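Long-range contacts in cyclopropane mycolic acid synthase MmaA2 (Mycobacterium tuberculosis, PDB 1TPY), which catalyses the conversion of a double bond to a cis-cyclopropane ring in mycolic acids, using S-adenosyl-L-methionine as the methylene donor: residues T67-G72 with E128-I133; F220-R225 with N281-A286; L27-T32 with T44-Q49; H15-D20 with S96-A101. All coordinates share one frame; numbering follows the deposited sequence.

Interaction 1: T67-G72 with E128-I133; sequences TLLDIG and EPVDRI. With SAH (S-adenosyl-L-homocysteine), chain C.
Leu-69 and Ile-133 pair in parallel at the heart of a Rossmann-like methyltransferase sheet, where strand 67-71, which leads into the cofactor loop, runs beside strand 132-136. The backbone bonds come first. Leu-69 N gives a nearly straight bond to Arg-132 O (2.9 Å, 177°), and Ile-133 CA makes a CA-H...O contact with Leu-69 O. Where the strands begin, Thr-67 O accepts from Asp-131 N at 2.9 Å and, weakly, from Arg-132 N.

Polar side chains frame this end. Asp-131 CG lies anti to its own carbonyl carbon (chi1 -61°), which carries OD1 to Thr-67 N at 2.7 Å; OD1 receives it on its anti lone pair, so a short acid supplies the acceptor before regular pairing starts. Arg-132 folds back to donate NH1 to Asp-131 O, while its NE is bonded to Leu-60 O.

Apolar packing fills the face of Leu-69 and Ile-133, which helix 147-157 covers. Leu-69 CB rests on Val-130 CG1 (3.9 Å), and Ile-71 CD1 meets Ile-133 CG2 at 3.7 Å; branched side chains suit a buried strand surface. On the other face Leu-68 CD1 lies over the Arg-132 carbonyl.

Beyond the strand the backbone turns at Gly-72, whose positive phi (88°) suits glycine and which lies close against the SAH ribose. Gly-72 O there accepts from the amino N of SAH at 2.6 Å.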
# COMPACT_ATOMS: atom_id res chain seq x y z
N THR A 67 -7.92 -11.94 -14.83
CA THR A 67 -6.56 -11.46 -14.67
C THR A 67 -6.63 -10.29 -13.69
O THR A 67 -7.28 -9.29 -13.97
CB THR A 67 -5.95 -10.97 -16.00
OG1 THR A 67 -5.71 -12.09 -16.85
CG2 THR A 67 -4.64 -10.23 -15.74
N LEU A 68 -5.96 -10.43 -12.55
CA LEU A 68 -5.93 -9.38 -11.54
C LEU A 68 -4.61 -8.63 -11.58
O LEU A 68 -3.54 -9.24 -11.52
CB LEU A 68 -6.12 -9.98 -10.14
CG LEU A 68 -5.85 -9.00 -8.99
CD1 LEU A 68 -6.85 -7.85 -9.04
CD2 LEU A 68 -5.94 -9.73 -7.66
N LEU A 69 -4.68 -7.31 -11.66
CA LEU A 69 -3.49 -6.48 -11.68
C LEU A 69 -3.30 -5.87 -10.29
O LEU A 69 -4.23 -5.29 -9.73
CB LEU A 69 -3.64 -5.34 -12.71
CG LEU A 69 -2.49 -4.32 -12.74
CD1 LEU A 69 -1.22 -5.02 -13.20
CD2 LEU A 69 -2.82 -3.17 -13.68
N ASP A 70 -2.11 -6.03 -9.73
CA ASP A 70 -1.82 -5.46 -8.42
C ASP A 70 -0.79 -4.35 -8.66
O ASP A 70 0.38 -4.63 -8.88
CB ASP A 70 -1.23 -6.52 -7.47
CG ASP A 70 -0.90 -5.95 -6.09
OD1 ASP A 70 -0.92 -4.71 -5.93
OD2 ASP A 70 -0.63 -6.73 -5.14
N ILE A 71 -1.25 -3.10 -8.64
CA ILE A 71 -0.36 -1.96 -8.86
C ILE A 71 0.33 -1.61 -7.54
O ILE A 71 -0.29 -1.08 -6.62
CB ILE A 71 -1.15 -0.75 -9.39
CG1 ILE A 71 -1.88 -1.15 -10.68
CG2 ILE A 71 -0.20 0.44 -9.63
CD1 ILE A 71 -2.73 -0.04 -11.28
N GLY A 72 1.63 -1.92 -7.47
CA GLY A 72 2.39 -1.68 -6.26
C GLY A 72 2.25 -2.91 -5.39
O GLY A 72 1.93 -2.81 -4.20
N GLU A 128 -1.76 -2.94 -20.52
CA GLU A 128 -2.42 -4.20 -20.84
C GLU A 128 -3.84 -4.29 -20.28
O GLU A 128 -4.12 -3.77 -19.21
CB GLU A 128 -1.62 -5.38 -20.30
CG GLU A 128 -0.25 -5.57 -20.91
CD GLU A 128 0.42 -6.82 -20.37
OE1 GLU A 128 -0.29 -7.64 -19.75
OE2 GLU A 128 1.64 -6.98 -20.57
N PRO A 129 -4.75 -4.95 -21.01
CA PRO A 129 -6.11 -5.06 -20.50
C PRO A 129 -6.11 -6.03 -19.32
O PRO A 129 -5.43 -7.05 -19.36
CB PRO A 129 -6.88 -5.63 -21.70
CG PRO A 129 -6.09 -5.16 -22.89
CD PRO A 129 -4.67 -5.37 -22.42
N VAL A 130 -6.86 -5.69 -18.27
CA VAL A 130 -6.95 -6.56 -17.10
C VAL A 130 -8.40 -6.57 -16.63
O VAL A 130 -9.17 -5.69 -16.99
CB VAL A 130 -6.02 -6.09 -15.97
CG1 VAL A 130 -4.58 -6.02 -16.47
CG2 VAL A 130 -6.49 -4.72 -15.45
N ASP A 131 -8.77 -7.57 -15.84
CA ASP A 131 -10.15 -7.67 -15.37
C ASP A 131 -10.46 -6.92 -14.10
O ASP A 131 -11.54 -6.35 -13.95
CB ASP A 131 -10.50 -9.14 -15.22
CG ASP A 131 -10.41 -9.88 -16.53
OD1 ASP A 131 -9.72 -10.93 -16.58
OD2 ASP A 131 -11.02 -9.40 -17.51
N ARG A 132 -9.51 -6.90 -13.17
CA ARG A 132 -9.72 -6.20 -11.92
C ARG A 132 -8.38 -5.62 -11.47
O ARG A 132 -7.32 -6.08 -11.91
CB ARG A 132 -10.27 -7.15 -10.87
CG ARG A 132 -11.68 -7.68 -11.18
CD ARG A 132 -12.73 -6.58 -11.05
NE ARG A 132 -14.09 -7.09 -11.23
CZ ARG A 132 -14.64 -7.39 -12.40
NH1 ARG A 132 -13.95 -7.23 -13.53
NH2 ARG A 132 -15.88 -7.87 -12.45
N ILE A 133 -8.43 -4.60 -10.63
CA ILE A 133 -7.22 -3.97 -10.13
C ILE A 133 -7.27 -3.77 -8.63
O ILE A 133 -8.27 -3.31 -8.08
CB ILE A 133 -6.98 -2.58 -10.77
CG1 ILE A 133 -6.86 -2.68 -12.29
CG2 ILE A 133 -5.70 -1.97 -10.20
CD1 ILE A 133 -6.94 -1.34 -12.98
N SAH C . 0.77 -3.44 -1.95
CA SAH C . 1.81 -4.00 -1.08
CB SAH C . 3.05 -3.08 -1.00
CG SAH C . 2.84 -1.64 -0.53
SD SAH C . 4.38 -0.67 -0.47
C SAH C . 1.27 -4.26 0.32
O SAH C . 0.13 -3.83 0.60
OXT SAH C . 1.98 -4.88 1.13
C5' SAH C . 4.17 0.48 -1.85
C4' SAH C . 4.26 -0.26 -3.19
O4' SAH C . 3.76 0.52 -4.31
C3' SAH C . 5.68 -0.67 -3.57
O3' SAH C . 5.67 -2.00 -4.10
C2' SAH C . 6.07 0.34 -4.61
O2' SAH C . 7.14 -0.14 -5.45
C1' SAH C . 4.77 0.54 -5.32
N9 SAH C . 4.68 1.80 -6.16
C8 SAH C . 4.89 3.11 -5.85
N7 SAH C . 4.72 3.97 -6.80
C5 SAH C . 4.36 3.15 -7.87
C6 SAH C . 4.03 3.40 -9.23
N6 SAH C . 4.01 4.63 -9.75
N1 SAH C . 3.71 2.33 -10.03
C2 SAH C . 3.73 1.08 -9.51
N3 SAH C . 4.03 0.72 -8.25
C4 SAH C . 4.34 1.82 -7.48

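Interaction 2: F220-R225 with N281-A286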
# COMPACT_ATOMS: atom_id res chain seq x y z
N PHE A 220 -15.39 6.74 -12.60
CA PHE A 220 -15.57 5.71 -11.58
C PHE A 220 -16.66 6.14 -10.60
O PHE A 220 -16.84 7.32 -10.32
CB PHE A 220 -14.29 5.48 -10.76
CG PHE A 220 -13.17 4.81 -11.52
CD1 PHE A 220 -12.16 5.57 -12.10
CD2 PHE A 220 -13.10 3.43 -11.62
CE1 PHE A 220 -11.10 4.96 -12.77
CE2 PHE A 220 -12.05 2.80 -12.29
CZ PHE A 220 -11.04 3.57 -12.86
N THR A 221 -17.39 5.15 -10.09
CA THR A 221 -18.43 5.38 -9.10
C THR A 221 -17.92 4.79 -7.79
O THR A 221 -17.52 3.62 -7.75
CB THR A 221 -19.75 4.65 -9.47
OG1 THR A 221 -20.36 5.29 -10.59
CG2 THR A 221 -20.72 4.66 -8.29
N LEU A 222 -17.91 5.59 -6.72
CA LEU A 222 -17.46 5.10 -5.42
C LEU A 222 -18.62 4.34 -4.80
O LEU A 222 -19.55 4.94 -4.26
CB LEU A 222 -17.07 6.26 -4.50
CG LEU A 222 -16.62 5.87 -3.08
CD1 LEU A 222 -15.39 4.97 -3.13
CD2 LEU A 222 -16.32 7.11 -2.28
N THR A 223 -18.58 3.02 -4.90
CA THR A 223 -19.65 2.21 -4.35
C THR A 223 -19.47 2.04 -2.85
O THR A 223 -20.39 1.64 -2.14
CB THR A 223 -19.72 0.83 -5.03
OG1 THR A 223 -18.52 0.10 -4.75
CG2 THR A 223 -19.84 1.00 -6.54
N ARG A 224 -18.28 2.38 -2.36
CA ARG A 224 -18.02 2.26 -0.93
C ARG A 224 -16.64 2.71 -0.51
O ARG A 224 -15.65 2.42 -1.18
CB ARG A 224 -18.20 0.81 -0.47
CG ARG A 224 -17.89 0.59 1.00
CD ARG A 224 -17.77 -0.89 1.31
NE ARG A 224 -17.43 -1.13 2.70
CZ ARG A 224 -18.30 -1.20 3.70
NH1 ARG A 224 -17.88 -1.43 4.94
NH2 ARG A 224 -19.60 -1.05 3.46
N ARG A 225 -16.59 3.42 0.61
CA ARG A 225 -15.34 3.87 1.22
C ARG A 225 -15.36 3.27 2.62
O ARG A 225 -16.31 3.47 3.37
CB ARG A 225 -15.25 5.39 1.32
CG ARG A 225 -13.98 5.83 2.07
CD ARG A 225 -13.77 7.34 2.11
NE ARG A 225 -14.77 8.03 2.93
CZ ARG A 225 -14.78 8.04 4.25
NH1 ARG A 225 -13.84 7.40 4.94
NH2 ARG A 225 -15.73 8.70 4.90
N ASN A 281 -8.08 4.43 4.01
CA ASN A 281 -9.34 4.00 3.44
C ASN A 281 -9.28 3.06 2.25
O ASN A 281 -8.32 3.07 1.48
CB ASN A 281 -10.16 5.23 3.01
CG ASN A 281 -10.65 6.06 4.18
OD1 ASN A 281 -10.00 7.02 4.59
ND2 ASN A 281 -11.79 5.68 4.73
N GLN A 282 -10.32 2.25 2.11
CA GLN A 282 -10.44 1.35 0.98
C GLN A 282 -11.58 1.89 0.12
O GLN A 282 -12.74 1.96 0.56
CB GLN A 282 -10.75 -0.09 1.43
CG GLN A 282 -9.54 -0.81 2.01
CD GLN A 282 -9.69 -2.32 2.05
OE1 GLN A 282 -8.72 -3.04 2.29
NE2 GLN A 282 -10.90 -2.80 1.82
N PHE A 283 -11.24 2.31 -1.09
CA PHE A 283 -12.23 2.85 -2.01
C PHE A 283 -12.60 1.83 -3.08
O PHE A 283 -11.75 1.41 -3.88
CB PHE A 283 -11.71 4.09 -2.72
CG PHE A 283 -11.38 5.23 -1.80
CD1 PHE A 283 -10.15 5.29 -1.15
CD2 PHE A 283 -12.28 6.28 -1.62
CE1 PHE A 283 -9.82 6.37 -0.34
CE2 PHE A 283 -11.96 7.37 -0.82
CZ PHE A 283 -10.72 7.42 -0.18
N THR A 284 -13.86 1.42 -3.09
CA THR A 284 -14.32 0.47 -4.09
C THR A 284 -14.84 1.31 -5.25
O THR A 284 -15.92 1.90 -5.15
CB THR A 284 -15.44 -0.43 -3.53
OG1 THR A 284 -14.94 -1.16 -2.41
CG2 THR A 284 -15.91 -1.41 -4.59
N LEU A 285 -14.06 1.36 -6.32
CA LEU A 285 -14.39 2.15 -7.51
C LEU A 285 -14.81 1.28 -8.69
O LEU A 285 -14.04 0.46 -9.19
CB LEU A 285 -13.18 3.00 -7.90
CG LEU A 285 -12.71 3.93 -6.79
CD1 LEU A 285 -11.31 4.44 -7.08
CD2 LEU A 285 -13.70 5.08 -6.66
N ALA A 286 -16.04 1.49 -9.15
CA ALA A 286 -16.60 0.72 -10.26
C ALA A 286 -16.78 1.58 -11.51
O ALA A 286 -17.20 2.73 -11.42
CB ALA A 286 -17.93 0.11 -9.84
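Thr-221 and Ala-286 form an antiparallel hydrogen-bonded pair, joined by Thr-221 N to Ala-286 O (2.8 Å) and Ala-286 N to Thr-221 O, and the two short strands run at 139° to each other. Strand 278-286, antiparallel to its neighbours 163-171 and 221-227, gives the 3-2-1-4-5-7-6 strand order characteristic of class I (Rossmann-like) AdoMet-dependent methyltransferases. Further along, Thr-284 N donates to Arg-224 O in a straight bond (180°), and Thr-284 O takes two donors from one residue. Thr-223 N approaches it nearly along the C=O axis at 2.9 Å; Thr-223 OG1, placed between its backbone N and carbonyl carbon (chi1 64°), reaches across to the same carbonyl from above its plane at 3.2 Å, though it is crowded by Thr-284 CG2.

On the face bordered by helix 208-218, Leu-222 CD1 touches the edge of the Phe-283 ring at CD2 (3.7 Å) and also meets Leu-285 CD2. Arg-225 lies alongside Phe-283 with CG over the ring face, a CH-pi contact 4.3 Å from the centroid.

Leu-222, Phe-283 and Leu-285 pack edge strand 221-227 onto strand 278-286, while the methylene chain of Arg-225 allows a charged residue to contribute apolar surface at an exposed edge.

Interaction 3: L27-T32 with T44-Q49. With SAH (S-adenosyl-L-homocysteine), chain C.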
# COMPACT_ATOMS: atom_id res chain seq x y z
N LEU A 27 8.15 -6.82 9.64
CA LEU A 27 6.90 -7.10 8.93
C LEU A 27 6.45 -8.50 9.32
O LEU A 27 7.23 -9.28 9.86
CB LEU A 27 7.11 -7.03 7.41
CG LEU A 27 7.50 -5.68 6.82
CD1 LEU A 27 7.68 -5.81 5.31
CD2 LEU A 27 6.43 -4.65 7.16
N ASP A 28 5.18 -8.81 9.08
CA ASP A 28 4.69 -10.14 9.40
C ASP A 28 5.34 -11.06 8.37
O ASP A 28 5.93 -10.59 7.40
CB ASP A 28 3.17 -10.22 9.29
CG ASP A 28 2.69 -10.26 7.86
OD1 ASP A 28 2.60 -9.19 7.21
OD2 ASP A 28 2.43 -11.38 7.37
N PRO A 29 5.24 -12.39 8.55
CA PRO A 29 5.84 -13.33 7.61
C PRO A 29 5.54 -13.14 6.11
O PRO A 29 6.40 -13.43 5.28
CB PRO A 29 5.37 -14.68 8.13
CG PRO A 29 5.31 -14.45 9.62
CD PRO A 29 4.64 -13.10 9.70
N THR A 30 4.35 -12.66 5.78
CA THR A 30 3.98 -12.45 4.38
C THR A 30 4.61 -11.19 3.81
O THR A 30 4.46 -10.88 2.63
CB THR A 30 2.46 -12.29 4.19
OG1 THR A 30 2.06 -11.01 4.69
CG2 THR A 30 1.70 -13.38 4.93
N GLN A 31 5.30 -10.44 4.66
CA GLN A 31 5.95 -9.20 4.25
C GLN A 31 4.95 -8.19 3.69
O GLN A 31 5.27 -7.41 2.79
CB GLN A 31 7.04 -9.49 3.21
CG GLN A 31 8.02 -10.60 3.60
CD GLN A 31 8.68 -10.36 4.94
OE1 GLN A 31 9.26 -9.29 5.19
NE2 GLN A 31 8.61 -11.35 5.83
N THR A 32 3.72 -8.22 4.20
CA THR A 32 2.72 -7.26 3.77
C THR A 32 3.17 -5.97 4.44
O THR A 32 3.59 -5.97 5.59
CB THR A 32 1.31 -7.66 4.26
OG1 THR A 32 0.93 -8.90 3.65
CG2 THR A 32 0.30 -6.59 3.87
N THR A 44 -3.43 -12.32 15.21
CA THR A 44 -2.01 -11.97 15.12
C THR A 44 -1.85 -11.03 13.94
O THR A 44 -2.77 -10.90 13.13
CB THR A 44 -1.10 -13.20 14.87
OG1 THR A 44 -1.38 -13.72 13.56
CG2 THR A 44 -1.33 -14.29 15.93
N LEU A 45 -0.69 -10.39 13.82
CA LEU A 45 -0.46 -9.48 12.71
C LEU A 45 -0.62 -10.17 11.36
O LEU A 45 -1.22 -9.62 10.44
CB LEU A 45 0.93 -8.85 12.80
CG LEU A 45 1.24 -7.80 11.71
CD1 LEU A 45 0.21 -6.67 11.78
CD2 LEU A 45 2.65 -7.27 11.90
N GLU A 46 -0.10 -11.39 11.24
CA GLU A 46 -0.21 -12.10 9.97
C GLU A 46 -1.66 -12.42 9.63
O GLU A 46 -2.08 -12.30 8.48
CB GLU A 46 0.62 -13.39 9.99
CG GLU A 46 0.56 -14.15 8.66
CD GLU A 46 1.52 -15.32 8.58
OE1 GLU A 46 1.58 -15.96 7.50
OE2 GLU A 46 2.21 -15.61 9.58
N GLU A 47 -2.43 -12.84 10.63
CA GLU A 47 -3.83 -13.15 10.39
C GLU A 47 -4.59 -11.90 10.01
O GLU A 47 -5.49 -11.95 9.18
CB GLU A 47 -4.46 -13.80 11.62
CG GLU A 47 -3.74 -15.06 12.07
CD GLU A 47 -4.40 -15.70 13.26
OE1 GLU A 47 -4.72 -14.97 14.23
OE2 GLU A 47 -4.59 -16.94 13.23
N ALA A 48 -4.21 -10.77 10.59
CA ALA A 48 -4.87 -9.50 10.29
C ALA A 48 -4.48 -8.99 8.90
O ALA A 48 -5.27 -8.34 8.23
CB ALA A 48 -4.53 -8.45 11.35
N GLN A 49 -3.25 -9.29 8.48
CA GLN A 49 -2.81 -8.86 7.16
C GLN A 49 -3.56 -9.66 6.10
O GLN A 49 -4.00 -9.12 5.09
CB GLN A 49 -1.30 -9.03 7.01
CG GLN A 49 -0.49 -8.03 7.83
CD GLN A 49 -0.68 -6.59 7.35
OE1 GLN A 49 -1.63 -6.27 6.64
NE2 GLN A 49 0.23 -5.72 7.76
N SAH C . 0.77 -3.44 -1.95
CA SAH C . 1.81 -4.00 -1.08
CB SAH C . 3.05 -3.08 -1.00
CG SAH C . 2.84 -1.64 -0.53
SD SAH C . 4.38 -0.67 -0.47
C SAH C . 1.27 -4.26 0.32
O SAH C . 0.13 -3.83 0.60
OXT SAH C . 1.98 -4.88 1.13
C5' SAH C . 4.17 0.48 -1.85
C4' SAH C . 4.26 -0.26 -3.19
O4' SAH C . 3.76 0.52 -4.31
C3' SAH C . 5.68 -0.67 -3.57
O3' SAH C . 5.67 -2.00 -4.10
C2' SAH C . 6.07 0.34 -4.61
O2' SAH C . 7.14 -0.14 -5.45
C1' SAH C . 4.77 0.54 -5.32
N9 SAH C . 4.68 1.80 -6.16
C8 SAH C . 4.89 3.11 -5.85
N7 SAH C . 4.72 3.97 -6.80
C5 SAH C . 4.36 3.15 -7.87
C6 SAH C . 4.03 3.40 -9.23
N6 SAH C . 4.01 4.63 -9.75
N1 SAH C . 3.71 2.33 -10.03
C2 SAH C . 3.73 1.08 -9.51
N3 SAH C . 4.03 0.72 -8.25
C4 SAH C . 4.34 1.82 -7.48
O HOH W 1 3.00 -6.80 8.08
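Asp-28 OD2 accepts two bonds from Thr-30: OD2 receives Thr-30 OG1 on its syn lone pair (2.7 Å) and the backbone N of Thr-30 (2.8 Å) from above the carboxylate plane. Aspartate is short enough to fold back in this way, with CG between its backbone N and carbonyl carbon (chi1 76°). Its other oxygen, OD1, accepts from a water at 2.6 Å.

That water bridges the segments: it also donates to Thr-32 O and accepts from Asp-28 N and from Gln-49 NE2, the last at 3.0 Å. Gln-49 NE2 is bonded to Ser-34 O as well, and its OE1 to Lys-52 NZ, so both ends of the amide are held.

Direct contacts are van der Waals. Gln-49 CG lies 3.4 Å from Asp-28 OD1, and the bend at chi2 (-65°) turns the amide along Thr-32, whose CG2 lies 3.4 Å from Gln-49 OE1. Glu-46 extends across the proline ring, with OE2 3.3 Å from Pro-29 CG.

The carboxylate of Asp-28 thus makes an Asx turn within a type I beta turn, set against the start of helix 45-57, which the capping box of Thr-44 and Glu-47 begins; Thr-32, at the end of this loop, lines the SAH pocket.

Interaction 4: H15-D20 with S96-A101. With SAH (S-adenosyl-L-homocysteine), chain C; 16A (cetyl-trimethyl-ammonium), chain D.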
# COMPACT_ATOMS: atom_id res chain seq x y z
N HIS A 15 13.36 3.58 -0.36
CA HIS A 15 12.74 2.97 0.81
C HIS A 15 12.66 1.44 0.71
O HIS A 15 13.25 0.73 1.52
CB HIS A 15 11.32 3.53 1.02
CG HIS A 15 10.68 3.08 2.30
ND1 HIS A 15 10.76 3.81 3.46
CD2 HIS A 15 10.00 1.95 2.60
CE1 HIS A 15 10.15 3.16 4.43
NE2 HIS A 15 9.68 2.02 3.94
N TYR A 16 11.95 0.94 -0.30
CA TYR A 16 11.76 -0.50 -0.43
C TYR A 16 12.94 -1.36 -0.83
O TYR A 16 12.89 -2.58 -0.70
CB TYR A 16 10.58 -0.79 -1.37
CG TYR A 16 9.34 -0.03 -0.97
CD1 TYR A 16 9.05 1.21 -1.53
CD2 TYR A 16 8.52 -0.51 0.05
CE1 TYR A 16 7.97 1.96 -1.08
CE2 TYR A 16 7.44 0.24 0.50
CZ TYR A 16 7.17 1.47 -0.06
OH TYR A 16 6.12 2.21 0.40
N ASP A 17 14.01 -0.75 -1.33
CA ASP A 17 15.18 -1.54 -1.70
C ASP A 17 16.27 -1.47 -0.64
O ASP A 17 17.39 -1.93 -0.85
CB ASP A 17 15.72 -1.08 -3.06
CG ASP A 17 14.90 -1.63 -4.23
OD1 ASP A 17 15.11 -1.19 -5.37
OD2 ASP A 17 14.06 -2.52 -3.99
N LEU A 18 15.92 -0.92 0.52
CA LEU A 18 16.86 -0.82 1.63
C LEU A 18 17.50 -2.18 1.93
O LEU A 18 18.72 -2.31 1.96
CB LEU A 18 16.14 -0.32 2.89
CG LEU A 18 17.05 -0.16 4.12
CD1 LEU A 18 18.09 0.92 3.83
CD2 LEU A 18 16.22 0.21 5.34
N SER A 19 16.65 -3.18 2.13
CA SER A 19 17.10 -4.54 2.43
C SER A 19 15.93 -5.40 2.86
O SER A 19 15.23 -5.08 3.81
CB SER A 19 18.15 -4.53 3.55
OG SER A 19 18.35 -5.84 4.05
N ASP A 20 15.72 -6.51 2.15
CA ASP A 20 14.64 -7.42 2.48
C ASP A 20 14.84 -8.00 3.87
O ASP A 20 13.89 -8.23 4.62
CB ASP A 20 14.56 -8.54 1.45
CG ASP A 20 13.80 -8.13 0.21
OD1 ASP A 20 13.55 -6.92 0.05
OD2 ASP A 20 13.46 -9.02 -0.60
N SER A 96 10.27 -1.36 -6.98
CA SER A 96 11.32 -1.91 -6.14
C SER A 96 12.02 -3.11 -6.76
O SER A 96 11.39 -4.12 -7.08
CB SER A 96 10.73 -2.32 -4.79
OG SER A 96 11.59 -3.23 -4.13
N LYS A 97 13.34 -3.01 -6.92
CA LYS A 97 14.10 -4.12 -7.49
C LYS A 97 14.04 -5.34 -6.59
O LYS A 97 13.85 -6.46 -7.06
CB LYS A 97 15.56 -3.73 -7.72
CG LYS A 97 15.83 -3.13 -9.09
CD LYS A 97 17.33 -3.00 -9.37
CE LYS A 97 17.92 -1.76 -8.72
NZ LYS A 97 17.50 -0.49 -9.40
N ASN A 98 14.22 -5.13 -5.29
CA ASN A 98 14.18 -6.25 -4.35
C ASN A 98 12.83 -6.94 -4.35
O ASN A 98 12.74 -8.16 -4.28
CB ASN A 98 14.52 -5.78 -2.93
CG ASN A 98 15.95 -5.29 -2.81
OD1 ASN A 98 16.77 -5.52 -3.70
ND2 ASN A 98 16.26 -4.63 -1.69
N GLN A 99 11.76 -6.15 -4.44
CA GLN A 99 10.42 -6.74 -4.45
C GLN A 99 10.18 -7.54 -5.72
O GLN A 99 9.58 -8.61 -5.68
CB GLN A 99 9.36 -5.64 -4.28
CG GLN A 99 9.27 -5.14 -2.83
CD GLN A 99 8.31 -3.97 -2.66
OE1 GLN A 99 7.96 -3.59 -1.53
NE2 GLN A 99 7.89 -3.39 -3.76
N ALA A 100 10.68 -7.04 -6.85
CA ALA A 100 10.51 -7.74 -8.12
C ALA A 100 11.19 -9.10 -8.04
O ALA A 100 10.58 -10.12 -8.35
CB ALA A 100 11.11 -6.91 -9.26
N ALA A 101 12.45 -9.12 -7.62
CA ALA A 101 13.20 -10.36 -7.51
C ALA A 101 12.50 -11.34 -6.56
O ALA A 101 12.36 -12.52 -6.87
CB ALA A 101 14.61 -10.07 -7.00
N SAH C . 0.77 -3.44 -1.95
CA SAH C . 1.81 -4.00 -1.08
CB SAH C . 3.05 -3.08 -1.00
CG SAH C . 2.84 -1.64 -0.53
SD SAH C . 4.38 -0.67 -0.47
C SAH C . 1.27 -4.26 0.32
O SAH C . 0.13 -3.83 0.60
OXT SAH C . 1.98 -4.88 1.13
C5' SAH C . 4.17 0.48 -1.85
C4' SAH C . 4.26 -0.26 -3.19
O4' SAH C . 3.76 0.52 -4.31
C3' SAH C . 5.68 -0.67 -3.57
O3' SAH C . 5.67 -2.00 -4.10
C2' SAH C . 6.07 0.34 -4.61
O2' SAH C . 7.14 -0.14 -5.45
C1' SAH C . 4.77 0.54 -5.32
N9 SAH C . 4.68 1.80 -6.16
C8 SAH C . 4.89 3.11 -5.85
N7 SAH C . 4.72 3.97 -6.80
C5 SAH C . 4.36 3.15 -7.87
C6 SAH C . 4.03 3.40 -9.23
N6 SAH C . 4.01 4.63 -9.75
N1 SAH C . 3.71 2.33 -10.03
C2 SAH C . 3.73 1.08 -9.51
N3 SAH C . 4.03 0.72 -8.25
C4 SAH C . 4.34 1.82 -7.48
C1 16A D . 2.99 3.17 7.72
C2 16A D . 3.21 4.46 6.94
C3 16A D . 2.36 5.60 7.53
C4 16A D . 2.51 6.95 6.84
C5 16A D . 1.60 7.97 7.55
C6 16A D . 1.63 9.40 6.97
C7 16A D . 2.96 10.20 7.05
C8 16A D . 3.13 11.40 6.08
C9 16A D . 2.86 11.14 4.58
C10 16A D . 3.79 10.14 3.86
C11 16A D . 3.26 9.53 2.54
C12 16A D . 3.96 8.25 2.07
C13 16A D . 3.14 7.00 2.39
C14 16A D . 3.89 5.72 2.01
C15 16A D . 3.11 4.54 2.62
C16 16A D . 3.94 3.26 2.38
N1 16A D . 3.59 1.84 2.84
C17 16A D . 4.34 0.74 2.68
C18 16A D . 3.25 1.83 4.31
C19 16A D . 2.31 1.42 2.15
O HOH W 2 14.64 -9.61 -2.99
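Asp-17 CG stands anti to its carbonyl carbon (chi1 -79°), sending the carboxylate to the start of helix 97-108, where Ser-96 OG, anti to its backbone N (chi1 161°), meets it. Asp-17 OD2 takes Ser-96 OG at 2.6 Å and Asn-98 N at 2.9 Å from opposite faces of its plane, while OD1 receives Lys-97 N on its syn lone pair at 3.0 Å. An acid is apt here, since its negative charge would be favoured by the helix N terminus. Ser-96 OG also accepts from Gln-99 N as the N-cap. The helix start pinned by Asp-17 carries the S-adenosylmethionine-binding residues Ser-96 to Gln-99.

A water donates both to Asp-20 OD2 and to Asn-98 O.

Tyr-16 and Gln-99 carry the contact to the ligands. Gln-99 NE2 donates to SAH O3' at 2.6 Å. The Tyr-16 ring has His-15 on one face and the SAH ribose on the other; its CE2 is 3.3 Å from SAH SD, and its hydroxyl, bonded to His-141 NE2, lies beside the 16A head group.

The end of helix 9-16 and the turn after it pack against the start of helix 97-108, beside the cofactor and following strand 89-94, with Leu-18 resting on helix 256-275.

From the N terminus, the end of helix 9-16 and the turn that follows open interaction 4, which closes 76 residues later at helix 97-108. Interaction 3 lies wholly within that span, folding 27-32 back on the start of helix 45-57. Strand 67-71 follows soon after and opens interaction 1; because its partner 128-133 comes after 96-101, interactions 1 and 4 cross along the chain. Interaction 2 comes later, joining edge strand 221-227 to the C-terminal strand across a largely helical span. Interactions 1 and 2 build different parts of one sheet, their centres about 16 Å apart, whereas 1, 3 and 4 all reach SAH, tying the N-terminal segments to the Rossmann-like core.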